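PDB 6DGM: phosphoglycerol transferase GacH from Streptococcus pyogenes MGAS5005, which probably transfers glycerol phosphate onto the streptococcal rhamnose polysaccharide, this chain being the soluble manganese-binding part of a longer membrane protein. Local coordinates for residues V58-D63 with E218-E223; T98-Y103 with S327-L332; W212-P217 with A239-F244; T334-K339 with A353-L358. All blocks are in the same frame, centred on the assembly; numbering follows the deposited sequence.

How the contacts relate
Following the chain from the N terminus, contact 1 opens at strand 58-60 and is closed by strand 222-224. Contact 2 starts within that span, at the end of helix 89-98, and closes only at helix 328-339, so the two cross. Contact 3 is a short-range closure, from the loop 212-217 to helix 229-257; it crosses contact 1 and lies wholly within the span of contact 2. Contact 4 follows in series, pairing helices 328-339 and 349-365. Two clusters result, on opposite sides of the chain's centre: contacts 1 and 3 touch through I220 and R240, while contacts 2 and 4 share helix 328-339, their centres about 9 Å apart.

Contact 1 (V58-D63 with E218-E223); sequences VTVSHD and EEIVAE
Segments 58-63 and 218-223 run antiparallel, with T59 and E223 as a hydrogen-bonded pair, T59 N to E223 O at 2.8 Å and E223 N to T59 O at 2.9 Å. One step on, V60 faces A222 as a non-hydrogen-bonded pair, their CA atoms 4.3 Å apart. S61 N then donates to V221 O at 2.9 Å, although S61 has already left the strand. On one face of the pair V60 CG2 rests 4.1 Å from A222 CB, and A222 packs in turn on L235 of helix 229-257; T59 and E223 point to the other face and are exposed. Strands 58-60 and 222-224 thus make a two-stranded antiparallel sheet at the surface, separate from the large mixed sheet of this sulfatase-family domain. Beyond the strands the S61 side chain continues the pairing in place of the backbone. Its OG, held between the backbone N and the carbonyl carbon (chi1 54°), accepts a nearly straight bond of 2.8 Å from V221 N. The same OG lies in the plane of the H62 imidazole and is hydrogen-bonded to ND1 at 2.9 Å, which helps fix the rotation of the ring. So placed, H62 CE1 comes within 3.2 Å of E219 O, an oblique approach over the bend where 218-223 enters its strand.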
loop_
_atom_site.group_PDB
_atom_site.type_symbol
_atom_site.label_atom_id
_atom_site.label_comp_id
_atom_site.label_asym_id
_atom_site.label_seq_id
_atom_site.Cartn_x
_atom_site.Cartn_y
_atom_site.Cartn_z
ATOM N N VAL A 58 3.812 -7.923 24.570
ATOM C CA VAL A 58 2.603 -8.693 24.277
ATOM C C VAL A 58 2.952 -10.168 24.223
ATOM O O VAL A 58 4.021 -10.550 23.723
ATOM C CB VAL A 58 2.000 -8.230 22.929
ATOM C CG1 VAL A 58 1.182 -9.339 22.267
ATOM C CG2 VAL A 58 1.162 -6.994 23.146
ATOM N N THR A 59 2.037 -11.004 24.706
ATOM C CA THR A 59 2.131 -12.450 24.566
ATOM C C THR A 59 0.818 -12.953 23.979
ATOM O O THR A 59 -0.258 -12.574 24.452
ATOM C CB THR A 59 2.385 -13.115 25.918
ATOM O OG1 THR A 59 3.585 -12.586 26.501
ATOM C CG2 THR A 59 2.544 -14.627 25.746
ATOM N N VAL A 60 0.909 -13.788 22.950
ATOM C CA VAL A 60 -0.251 -14.413 22.321
ATOM C C VAL A 60 -0.096 -15.916 22.475
ATOM O O VAL A 60 1.012 -16.444 22.331
ATOM C CB VAL A 60 -0.386 -14.029 20.833
ATOM C CG1 VAL A 60 -1.722 -14.507 20.281
ATOM C CG2 VAL A 60 -0.250 -12.537 20.652
ATOM N N SER A 61 -1.197 -16.603 22.796
ATOM C CA SER A 61 -1.127 -18.033 23.079
ATOM C C SER A 61 -0.776 -18.849 21.840
ATOM O O SER A 61 -0.240 -19.957 21.962
ATOM C CB SER A 61 -2.473 -18.517 23.628
ATOM O OG SER A 61 -3.519 -18.152 22.731
ATOM N N HIS A 62 -1.095 -18.334 20.654
ATOM C CA HIS A 62 -0.840 -19.026 19.407
ATOM C C HIS A 62 -0.373 -18.013 18.376
ATOM O O HIS A 62 -0.681 -16.826 18.461
ATOM C CB HIS A 62 -2.114 -19.681 18.848
ATOM C CG HIS A 62 -2.692 -20.735 19.732
ATOM N ND1 HIS A 62 -3.319 -20.447 20.924
ATOM C CD2 HIS A 62 -2.739 -22.081 19.597
ATOM C CE1 HIS A 62 -3.723 -21.572 21.488
ATOM N NE2 HIS A 62 -3.381 -22.577 20.704
ATOM N N ASP A 63 0.368 -18.499 17.391
ATOM C CA ASP A 63 0.691 -17.685 16.229
ATOM C C ASP A 63 -0.592 -17.467 15.442
ATOM O O ASP A 63 -1.271 -18.435 15.077
ATOM C CB ASP A 63 1.716 -18.432 15.386
ATOM C CG ASP A 63 2.266 -17.605 14.254
ATOM O OD1 ASP A 63 1.777 -16.483 13.999
ATOM O OD2 ASP A 63 3.216 -18.085 13.610
ATOM N N GLU A 218 -11.678 -19.639 20.814
ATOM C CA GLU A 218 -11.517 -19.286 22.219
ATOM C C GLU A 218 -10.135 -19.638 22.737
ATOM O O GLU A 218 -9.677 -19.026 23.710
ATOM C CB GLU A 218 -12.590 -19.958 23.074
ATOM C CG GLU A 218 -12.537 -21.450 23.092
ATOM C CD GLU A 218 -13.690 -22.023 23.910
ATOM O OE1 GLU A 218 -14.106 -23.170 23.641
ATOM O OE2 GLU A 218 -14.178 -21.300 24.807
ATOM N N GLU A 219 -9.455 -20.594 22.102
ATOM C CA GLU A 219 -8.113 -20.958 22.532
ATOM C C GLU A 219 -7.102 -19.845 22.262
ATOM O O GLU A 219 -6.018 -19.851 22.859
ATOM C CB GLU A 219 -7.663 -22.252 21.851
ATOM C CG GLU A 219 -7.663 -22.222 20.331
ATOM C CD GLU A 219 -8.989 -22.682 19.706
ATOM O OE1 GLU A 219 -10.056 -22.543 20.349
ATOM O OE2 GLU A 219 -8.956 -23.187 18.555
ATOM N N ILE A 220 -7.424 -18.901 21.389
ATOM C CA ILE A 220 -6.531 -17.770 21.146
ATOM C C ILE A 220 -6.785 -16.726 22.219
ATOM O O ILE A 220 -7.882 -16.160 22.303
ATOM C CB ILE A 220 -6.735 -17.181 19.744
ATOM C CG1 ILE A 220 -6.311 -18.182 18.677
ATOM C CG2 ILE A 220 -5.954 -15.865 19.598
ATOM C CD1 ILE A 220 -6.642 -17.727 17.302
ATOM N N VAL A 221 -5.782 -16.482 23.052
ATOM C CA VAL A 221 -5.875 -15.491 24.116
ATOM C C VAL A 221 -4.577 -14.697 24.098
ATOM O O VAL A 221 -3.506 -15.228 23.794
ATOM C CB VAL A 221 -6.122 -16.112 25.506
ATOM C CG1 VAL A 221 -7.448 -16.871 25.525
ATOM C CG2 VAL A 221 -4.993 -17.003 25.901
ATOM N N ALA A 222 -4.680 -13.415 24.413
ATOM C CA ALA A 222 -3.530 -12.529 24.341
ATOM C C ALA A 222 -3.557 -11.608 25.548
ATOM O O ALA A 222 -4.618 -11.292 26.098
ATOM C CB ALA A 222 -3.514 -11.720 23.043
ATOM N N GLU A 223 -2.372 -11.217 25.985
ATOM C CA GLU A 223 -2.268 -10.270 27.079
ATOM C C GLU A 223 -1.018 -9.440 26.855
ATOM O O GLU A 223 -0.104 -9.838 26.129
ATOM C CB GLU A 223 -2.220 -10.963 28.438
ATOM C CG GLU A 223 -1.045 -11.889 28.617
ATOM C CD GLU A 223 -1.082 -12.611 29.945
ATOM O OE1 GLU A 223 -2.190 -12.778 30.498
ATOM O OE2 GLU A 223 -0.002 -13.006 30.435
#

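Contact 2 (T98-Y103 with S327-L332); sequences TSLPFY and SPYYAL
Y329 and Y330, in the first turn of helix 328-339, meet the ST turn through which T98, S99 and L100 leave helix 89-98. Both helices have a metal ligand nearby: T89, at the start of helix 89-98, binds manganese, and D323, shortly before helix 328-339, binds calcium; the contact lies away from both sites. In the ST turn, T98 OG1 accepts from L100 N at 3.1 Å and is also hydrogen-bonded to F94 O, while S99 takes positive phi (70°) to turn the chain out of the helix. On the partner helix S327 is the N-cap, its OG accepting from Y330 N at 3.1 Å. Y329 bridges the two segments. Its CG is anti to the backbone N (chi1 -177°), which starts the ring toward the turn, and its OH donates a short bond of 2.6 Å to T98 O, nearly in line with the carbonyl. T98 O is a terminal helix carbonyl, and the phenol gives it a buried partner. L100 crosses Y329 at about a right angle, and its CD2 touches Y329 OH at 3.3 Å, near the plane of the ring. Rings pack around this tether: Y329 CD2 stands 4.0 Å above the centre of the Y330 ring, F319 stacks on Y330, and F379 meets Y329 edge-to-face. S99 OG, anti to its own carbonyl carbon, lies at the rim of Y330, 3.9 Å from CE1. A water in the plane of the Y330 ring completes the link, 2.7 Å from S99 OG and 2.8 Å from Y330 OH.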
loop_
_atom_site.group_PDB
_atom_site.type_symbol
_atom_site.label_atom_id
_atom_site.label_comp_id
_atom_site.label_asym_id
_atom_site.label_seq_id
_atom_site.Cartn_x
_atom_site.Cartn_y
_atom_site.Cartn_z
ATOM N N THR A 98 0.141 6.748 -5.923
ATOM C CA THR A 98 0.924 7.797 -6.562
ATOM C C THR A 98 2.426 7.614 -6.401
ATOM O O THR A 98 3.198 8.118 -7.233
ATOM C CB THR A 98 0.579 9.173 -5.967
ATOM O OG1 THR A 98 0.962 9.224 -4.587
ATOM C CG2 THR A 98 -0.913 9.482 -6.105
ATOM N N SER A 99 2.845 6.946 -5.323
ATOM C CA SER A 99 4.240 6.824 -4.910
ATOM C C SER A 99 4.833 8.133 -4.402
ATOM O O SER A 99 6.050 8.259 -4.294
ATOM C CB SER A 99 5.129 6.231 -6.012
ATOM O OG SER A 99 4.661 4.955 -6.429
ATOM N N LEU A 100 4.010 9.126 -4.102
ATOM C CA LEU A 100 4.510 10.371 -3.528
ATOM C C LEU A 100 4.461 10.274 -2.002
ATOM O O LEU A 100 3.368 10.084 -1.443
ATOM C CB LEU A 100 3.652 11.534 -4.001
ATOM C CG LEU A 100 3.655 11.773 -5.520
ATOM C CD1 LEU A 100 2.669 12.853 -5.910
ATOM C CD2 LEU A 100 5.065 12.119 -6.027
ATOM N N PRO A 101 5.590 10.369 -1.301
ATOM C CA PRO A 101 5.553 10.134 0.152
ATOM C C PRO A 101 4.914 11.265 0.939
ATOM O O PRO A 101 5.185 12.456 0.735
ATOM C CB PRO A 101 7.025 9.956 0.540
ATOM C CG PRO A 101 7.788 10.645 -0.556
ATOM C CD PRO A 101 6.971 10.517 -1.802
ATOM N N PHE A 102 4.096 10.861 1.909
ATOM C CA PHE A 102 3.491 11.802 2.848
ATOM C C PHE A 102 4.552 12.598 3.586
ATOM O O PHE A 102 4.348 13.779 3.885
ATOM C CB PHE A 102 2.648 10.986 3.834
ATOM C CG PHE A 102 1.611 11.770 4.595
ATOM C CD1 PHE A 102 1.382 13.114 4.370
ATOM C CD2 PHE A 102 0.828 11.116 5.528
ATOM C CE1 PHE A 102 0.399 13.794 5.074
ATOM C CE2 PHE A 102 -0.151 11.791 6.232
ATOM C CZ PHE A 102 -0.366 13.124 6.006
ATOM N N TYR A 103 5.697 11.982 3.878
ATOM C CA TYR A 103 6.716 12.655 4.666
ATOM C C TYR A 103 7.320 13.863 3.959
ATOM O O TYR A 103 8.002 14.649 4.627
ATOM C CB TYR A 103 7.811 11.679 5.122
ATOM C CG TYR A 103 8.593 10.965 4.059
ATOM C CD1 TYR A 103 9.462 11.658 3.213
ATOM C CD2 TYR A 103 8.520 9.580 3.923
ATOM C CE1 TYR A 103 10.181 11.009 2.244
ATOM C CE2 TYR A 103 9.245 8.924 2.967
ATOM C CZ TYR A 103 10.083 9.643 2.120
ATOM O OH TYR A 103 10.813 9.002 1.142
ATOM N N SER A 327 9.217 3.638 -16.363
ATOM C CA SER A 327 9.302 5.004 -16.852
ATOM C C SER A 327 10.413 5.740 -16.109
ATOM O O SER A 327 10.893 5.281 -15.063
ATOM C CB SER A 327 7.994 5.728 -16.558
ATOM O OG SER A 327 7.752 5.697 -15.150
ATOM N N PRO A 328 10.834 6.894 -16.615
ATOM C CA PRO A 328 11.770 7.725 -15.841
ATOM C C PRO A 328 11.283 8.001 -14.430
ATOM O O PRO A 328 12.068 7.922 -13.476
ATOM C CB PRO A 328 11.869 8.995 -16.693
ATOM C CG PRO A 328 11.638 8.495 -18.136
ATOM C CD PRO A 328 10.557 7.453 -17.956
ATOM N N TYR A 329 9.991 8.310 -14.271
ATOM C CA TYR A 329 9.407 8.475 -12.939
ATOM C C TYR A 329 9.673 7.257 -12.055
ATOM O O TYR A 329 10.147 7.395 -10.929
ATOM C CB TYR A 329 7.899 8.726 -13.084
ATOM C CG TYR A 329 7.126 8.990 -11.793
ATOM C CD1 TYR A 329 7.549 9.956 -10.887
ATOM C CD2 TYR A 329 5.945 8.306 -11.510
ATOM C CE1 TYR A 329 6.833 10.206 -9.718
ATOM C CE2 TYR A 329 5.213 8.557 -10.349
ATOM C CZ TYR A 329 5.663 9.504 -9.465
ATOM O OH TYR A 329 4.940 9.768 -8.324
ATOM N N TYR A 330 9.390 6.048 -12.555
ATOM C CA TYR A 330 9.619 4.852 -11.737
ATOM C C TYR A 330 11.094 4.487 -11.607
ATOM O O TYR A 330 11.455 3.795 -10.645
ATOM C CB TYR A 330 8.735 3.670 -12.193
ATOM C CG TYR A 330 7.273 3.927 -11.851
ATOM C CD1 TYR A 330 6.880 4.165 -10.544
ATOM C CD2 TYR A 330 6.312 3.967 -12.833
ATOM C CE1 TYR A 330 5.553 4.442 -10.233
ATOM C CE2 TYR A 330 5.001 4.221 -12.541
ATOM C CZ TYR A 330 4.622 4.464 -11.248
ATOM O OH TYR A 330 3.299 4.723 -10.991
ATOM N N ALA A 331 11.960 4.973 -12.511
ATOM C CA ALA A 331 13.400 4.871 -12.292
ATOM C C ALA A 331 13.820 5.704 -11.078
ATOM O O ALA A 331 14.556 5.227 -10.207
ATOM C CB ALA A 331 14.166 5.318 -13.545
ATOM N N LEU A 332 13.365 6.955 -11.007
ATOM C CA LEU A 332 13.591 7.764 -9.811
ATOM C C LEU A 332 13.060 7.061 -8.570
ATOM O O LEU A 332 13.739 6.989 -7.541
ATOM C CB LEU A 332 12.921 9.125 -9.969
ATOM C CG LEU A 332 12.753 9.992 -8.717
ATOM C CD1 LEU A 332 14.083 10.321 -8.083
ATOM C CD2 LEU A 332 12.004 11.254 -9.090
HETATM O O HOH W 1 2.673 4.569 -8.267
#

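Contact 3 (W212-P217 with A239-F244)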
loop_
_atom_site.group_PDB
_atom_site.type_symbol
_atom_site.label_atom_id
_atom_site.label_comp_id
_atom_site.label_asym_id
_atom_site.label_seq_id
_atom_site.Cartn_x
_atom_site.Cartn_y
_atom_site.Cartn_z
ATOM N N TRP A 212 -13.293 -4.289 17.711
ATOM C CA TRP A 212 -13.018 -5.700 17.458
ATOM C C TRP A 212 -13.904 -6.548 18.359
ATOM O O TRP A 212 -13.928 -6.349 19.577
ATOM C CB TRP A 212 -11.540 -6.011 17.735
ATOM C CG TRP A 212 -10.655 -5.070 17.005
ATOM C CD1 TRP A 212 -10.322 -5.128 15.696
ATOM C CD2 TRP A 212 -10.028 -3.885 17.530
ATOM N NE1 TRP A 212 -9.518 -4.066 15.362
ATOM C CE2 TRP A 212 -9.331 -3.283 16.469
ATOM C CE3 TRP A 212 -10.002 -3.278 18.792
ATOM C CZ2 TRP A 212 -8.600 -2.106 16.628
ATOM C CZ3 TRP A 212 -9.278 -2.104 18.952
ATOM C CH2 TRP A 212 -8.587 -1.535 17.875
ATOM N N SER A 213 -14.647 -7.476 17.767
ATOM C CA SER A 213 -15.578 -8.312 18.527
ATOM C C SER A 213 -15.461 -9.734 18.012
ATOM O O SER A 213 -15.867 -10.014 16.882
ATOM C CB SER A 213 -17.014 -7.816 18.364
ATOM O OG SER A 213 -17.918 -8.474 19.253
ATOM N N SER A 214 -14.914 -10.624 18.830
ATOM C CA SER A 214 -14.784 -12.020 18.431
ATOM C C SER A 214 -14.577 -12.877 19.664
ATOM O O SER A 214 -13.670 -12.615 20.453
ATOM C CB SER A 214 -13.599 -12.191 17.470
ATOM O OG SER A 214 -13.540 -13.535 17.023
ATOM N N ASP A 215 -15.411 -13.911 19.821
ATOM C CA ASP A 215 -15.276 -14.846 20.921
ATOM C C ASP A 215 -14.543 -16.119 20.551
ATOM O O ASP A 215 -14.176 -16.876 21.456
ATOM C CB ASP A 215 -16.665 -15.197 21.468
ATOM C CG ASP A 215 -17.221 -14.082 22.323
ATOM O OD1 ASP A 215 -16.586 -13.824 23.357
ATOM O OD2 ASP A 215 -18.206 -13.425 21.927
ATOM N N TYR A 216 -14.301 -16.366 19.265
ATOM C CA TYR A 216 -13.716 -17.622 18.815
ATOM C C TYR A 216 -12.713 -17.325 17.715
ATOM O O TYR A 216 -12.882 -16.361 16.963
ATOM C CB TYR A 216 -14.818 -18.580 18.310
ATOM C CG TYR A 216 -15.901 -18.733 19.352
ATOM C CD1 TYR A 216 -15.683 -19.480 20.494
ATOM C CD2 TYR A 216 -17.120 -18.072 19.227
ATOM C CE1 TYR A 216 -16.624 -19.585 21.463
ATOM C CE2 TYR A 216 -18.079 -18.182 20.200
ATOM C CZ TYR A 216 -17.832 -18.935 21.317
ATOM O OH TYR A 216 -18.782 -19.044 22.299
ATOM N N PRO A 217 -11.640 -18.123 17.611
ATOM C CA PRO A 217 -11.302 -19.309 18.415
ATOM C C PRO A 217 -10.984 -18.987 19.875
ATOM O O PRO A 217 -10.118 -18.166 20.137
ATOM C CB PRO A 217 -10.048 -19.853 17.716
ATOM C CG PRO A 217 -10.089 -19.277 16.343
ATOM C CD PRO A 217 -10.703 -17.930 16.490
ATOM N N ALA A 239 -6.626 -10.469 17.793
ATOM C CA ALA A 239 -5.820 -11.622 17.403
ATOM C C ALA A 239 -6.691 -12.733 16.818
ATOM O O ALA A 239 -6.297 -13.397 15.848
ATOM C CB ALA A 239 -5.009 -12.157 18.583
ATOM N N ARG A 240 -7.867 -12.953 17.402
ATOM C CA ARG A 240 -8.805 -13.925 16.855
ATOM C C ARG A 240 -9.209 -13.543 15.438
ATOM O O ARG A 240 -9.232 -14.386 14.539
ATOM C CB ARG A 240 -10.029 -14.045 17.764
ATOM C CG ARG A 240 -9.721 -14.742 19.062
ATOM C CD ARG A 240 -10.825 -14.533 20.068
ATOM N NE ARG A 240 -10.538 -15.293 21.279
ATOM C CZ ARG A 240 -11.191 -15.169 22.423
ATOM N NH1 ARG A 240 -12.185 -14.301 22.533
ATOM N NH2 ARG A 240 -10.828 -15.905 23.463
ATOM N N LEU A 241 -9.539 -12.265 15.222
ATOM C CA LEU A 241 -9.903 -11.803 13.886
ATOM C C LEU A 241 -8.747 -11.964 12.905
ATOM O O LEU A 241 -8.957 -12.367 11.755
ATOM C CB LEU A 241 -10.385 -10.353 13.961
ATOM C CG LEU A 241 -11.745 -10.186 14.648
ATOM C CD1 LEU A 241 -12.020 -8.710 14.907
ATOM C CD2 LEU A 241 -12.866 -10.748 13.810
ATOM N N LEU A 242 -7.514 -11.704 13.346
ATOM C CA LEU A 242 -6.371 -11.922 12.466
ATOM C C LEU A 242 -6.283 -13.375 12.018
ATOM O O LEU A 242 -5.874 -13.661 10.882
ATOM C CB LEU A 242 -5.057 -11.540 13.138
ATOM C CG LEU A 242 -4.685 -10.070 13.211
ATOM C CD1 LEU A 242 -3.223 -9.967 13.671
ATOM C CD2 LEU A 242 -4.869 -9.314 11.911
ATOM N N SER A 243 -6.614 -14.313 12.918
ATOM C CA SER A 243 -6.510 -15.727 12.572
ATOM C C SER A 243 -7.402 -16.080 11.384
ATOM O O SER A 243 -7.036 -16.942 10.569
ATOM C CB SER A 243 -6.815 -16.597 13.797
ATOM O OG SER A 243 -8.211 -16.766 13.988
ATOM N N PHE A 244 -8.571 -15.431 11.267
ATOM C CA PHE A 244 -9.431 -15.654 10.104
ATOM C C PHE A 244 -8.816 -15.028 8.861
ATOM O O PHE A 244 -8.750 -15.653 7.797
ATOM C CB PHE A 244 -10.837 -15.066 10.321
ATOM C CG PHE A 244 -11.663 -15.798 11.337
ATOM C CD1 PHE A 244 -12.318 -16.965 10.998
ATOM C CD2 PHE A 244 -11.819 -15.297 12.625
ATOM C CE1 PHE A 244 -13.092 -17.650 11.937
ATOM C CE2 PHE A 244 -12.574 -15.984 13.564
ATOM C CZ PHE A 244 -13.219 -17.155 13.222
#
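R240 of the long helix 229-257 gathers carbonyls of the loop 212-217, which bends round it and ends in a cis peptide before P217. The arginine chain is extended from CG to NE and enters the bend. Its NH1 donates to S214 O at 3.1 Å in the guanidinium plane (159° at the hydrogen), while D215 O lies 3.4 Å above one face of the group, offset toward the rim. NE makes only a weak bond of 3.1 Å to P217 O; its stronger partner is I220 O, further along the chain. Loop carbonyls at several points of the guanidinium probably help balance its charge. One turn on, F244 presents its edge to the loop, with CE2 3.4 Å from Y216 O, and P217 slides past the ring in the opposite direction, its CD also 3.7 Å from S243 OG. At the other end L241 CD1 fits 3.9 Å from W212 CB, and S214 CB sits on L241 CG. The W212 ring meets Y238 edge-to-face and bonds through NE1 to N208 O; the W212 side chain lies about 7 Å from the side chains of the manganese ligands E47 and H271. L241 and F244 reach V176, so helix 229-257 touches both hairpin strand 175-176 and strand 222-224.

Contact 4 (T334-K339 with A353-L358)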
loop_
_atom_site.group_PDB
_atom_site.type_symbol
_atom_site.label_atom_id
_atom_site.label_comp_id
_atom_site.label_asym_id
_atom_site.label_seq_id
_atom_site.Cartn_x
_atom_site.Cartn_y
_atom_site.Cartn_z
ATOM N N THR A 334 12.629 3.948 -8.112
ATOM C CA THR A 334 13.483 2.802 -7.802
ATOM C C THR A 334 14.729 3.239 -7.046
ATOM O O THR A 334 15.148 2.565 -6.096
ATOM C CB THR A 334 13.849 2.068 -9.090
ATOM O OG1 THR A 334 12.642 1.611 -9.710
ATOM C CG2 THR A 334 14.740 0.864 -8.809
ATOM N N GLU A 335 15.322 4.373 -7.444
ATOM C CA GLU A 335 16.433 4.945 -6.682
ATOM C C GLU A 335 16.006 5.288 -5.257
ATOM O O GLU A 335 16.757 5.055 -4.302
ATOM C CB GLU A 335 16.967 6.184 -7.394
ATOM C CG GLU A 335 17.750 5.852 -8.644
ATOM C CD GLU A 335 19.134 5.314 -8.319
ATOM O OE1 GLU A 335 20.027 6.123 -7.989
ATOM O OE2 GLU A 335 19.317 4.083 -8.382
ATOM N N VAL A 336 14.802 5.841 -5.087
ATOM C CA VAL A 336 14.289 6.100 -3.740
ATOM C C VAL A 336 14.169 4.798 -2.959
ATOM O O VAL A 336 14.665 4.682 -1.832
ATOM C CB VAL A 336 12.953 6.861 -3.794
ATOM C CG1 VAL A 336 12.348 7.004 -2.395
ATOM C CG2 VAL A 336 13.151 8.233 -4.459
ATOM N N LEU A 337 13.499 3.804 -3.547
ATOM C CA LEU A 337 13.316 2.514 -2.879
ATOM C C LEU A 337 14.648 1.967 -2.382
ATOM O O LEU A 337 14.768 1.545 -1.227
ATOM C CB LEU A 337 12.669 1.521 -3.851
ATOM C CG LEU A 337 12.729 0.025 -3.517
ATOM C CD1 LEU A 337 11.824 -0.303 -2.323
ATOM C CD2 LEU A 337 12.314 -0.802 -4.747
ATOM N N ASN A 338 15.669 1.995 -3.231
ATOM C CA ASN A 338 16.919 1.330 -2.908
ATOM C C ASN A 338 17.868 2.182 -2.083
ATOM O O ASN A 338 18.639 1.631 -1.289
ATOM C CB ASN A 338 17.626 0.893 -4.197
ATOM C CG ASN A 338 16.952 -0.304 -4.845
ATOM O OD1 ASN A 338 16.445 -1.188 -4.153
ATOM N ND2 ASN A 338 16.951 -0.344 -6.179
ATOM N N LYS A 339 17.862 3.503 -2.264
ATOM C CA LYS A 339 18.919 4.321 -1.693
ATOM C C LYS A 339 18.461 5.502 -0.851
ATOM O O LYS A 339 19.321 6.162 -0.250
ATOM C CB LYS A 339 19.838 4.861 -2.798
ATOM C CG LYS A 339 20.397 3.796 -3.731
ATOM C CD LYS A 339 21.193 4.432 -4.856
ATOM C CE LYS A 339 21.547 3.418 -5.928
ATOM N NZ LYS A 339 22.289 4.054 -7.053
ATOM N N ALA A 353 20.255 13.851 -1.682
ATOM C CA ALA A 353 20.363 14.191 -3.095
ATOM C C ALA A 353 19.209 13.590 -3.878
ATOM O O ALA A 353 18.550 14.281 -4.662
ATOM C CB ALA A 353 21.704 13.709 -3.659
ATOM N N ILE A 354 18.925 12.307 -3.645
ATOM C CA ILE A 354 17.821 11.652 -4.330
ATOM C C ILE A 354 16.486 12.247 -3.883
ATOM O O ILE A 354 15.570 12.428 -4.695
ATOM C CB ILE A 354 17.910 10.131 -4.118
ATOM C CG1 ILE A 354 19.185 9.570 -4.763
ATOM C CG2 ILE A 354 16.656 9.430 -4.661
ATOM C CD1 ILE A 354 19.475 8.133 -4.367
ATOM N N GLN A 355 16.354 12.567 -2.591
ATOM C CA GLN A 355 15.124 13.187 -2.114
ATOM C C GLN A 355 14.916 14.557 -2.738
ATOM O O GLN A 355 13.769 14.952 -2.970
ATOM C CB GLN A 355 15.128 13.269 -0.581
ATOM C CG GLN A 355 14.799 11.955 0.085
ATOM C CD GLN A 355 13.352 11.506 -0.149
ATOM O OE1 GLN A 355 12.450 12.320 -0.386
ATOM N NE2 GLN A 355 13.133 10.197 -0.093
ATOM N N ASN A 356 16.003 15.288 -3.031
ATOM C CA ASN A 356 15.838 16.567 -3.707
ATOM C C ASN A 356 15.263 16.360 -5.100
ATOM O O ASN A 356 14.396 17.125 -5.539
ATOM C CB ASN A 356 17.140 17.350 -3.755
ATOM C CG ASN A 356 16.973 18.673 -4.457
ATOM O OD1 ASN A 356 17.262 18.788 -5.638
ATOM N ND2 ASN A 356 16.489 19.677 -3.734
ATOM N N ASP A 357 15.735 15.330 -5.815
ATOM C CA ASP A 357 15.119 14.985 -7.092
ATOM C C ASP A 357 13.628 14.721 -6.903
ATOM O O ASP A 357 12.784 15.258 -7.632
ATOM C CB ASP A 357 15.769 13.733 -7.689
ATOM C CG ASP A 357 17.199 13.949 -8.142
ATOM O OD1 ASP A 357 17.606 15.106 -8.360
ATOM O OD2 ASP A 357 17.922 12.941 -8.283
ATOM N N LEU A 358 13.289 13.873 -5.924
ATOM C CA LEU A 358 11.892 13.517 -5.688
ATOM C C LEU A 358 11.054 14.721 -5.288
ATOM O O LEU A 358 9.939 14.895 -5.793
ATOM C CB LEU A 358 11.816 12.415 -4.634
ATOM C CG LEU A 358 10.403 11.991 -4.253
ATOM C CD1 LEU A 358 9.661 11.436 -5.450
ATOM C CD2 LEU A 358 10.426 10.966 -3.119
#
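I354 meets V336, K339 and E335 on the neighbouring helix and buries the largest area of any residue in the contact. Its CG2 slides alongside V336 CG2 at 3.7 Å, the two side chains running in opposite directions. The other branch, with CG1 anti to the carbonyl carbon (chi1 -64°), ends in CD1, which lies 3.6 Å from K339 CB, the I354 and K339 side chains crossing at about a right angle. CD1 also comes within 4.1 Å of E335 O, beside a salt bridge one turn long in which K339 NZ donates to E335 OE1 at 3.2 Å on its syn lone pair. The next residue, Q355, is bent at chi2 and brings its amide over the other branch of the valine, NE2 to V336 CG1 at 4.0 Å. That NE2 is hydrogen-bonded to A340 O, just past the end of helix 328-339. One turn beyond I354, L358 reaches V336 CG2 with its CD2 at 4.1 Å, so V336 touches both I354 and L358; L358 also packs on P101. No hydrogen bond links the two segments: this is apolar packing of consecutive helices, their axes 9.9 Å apart at closest approach and crossing at -149°, an antiparallel helical hairpin near the C terminus, with helix 11-29 touching both arms.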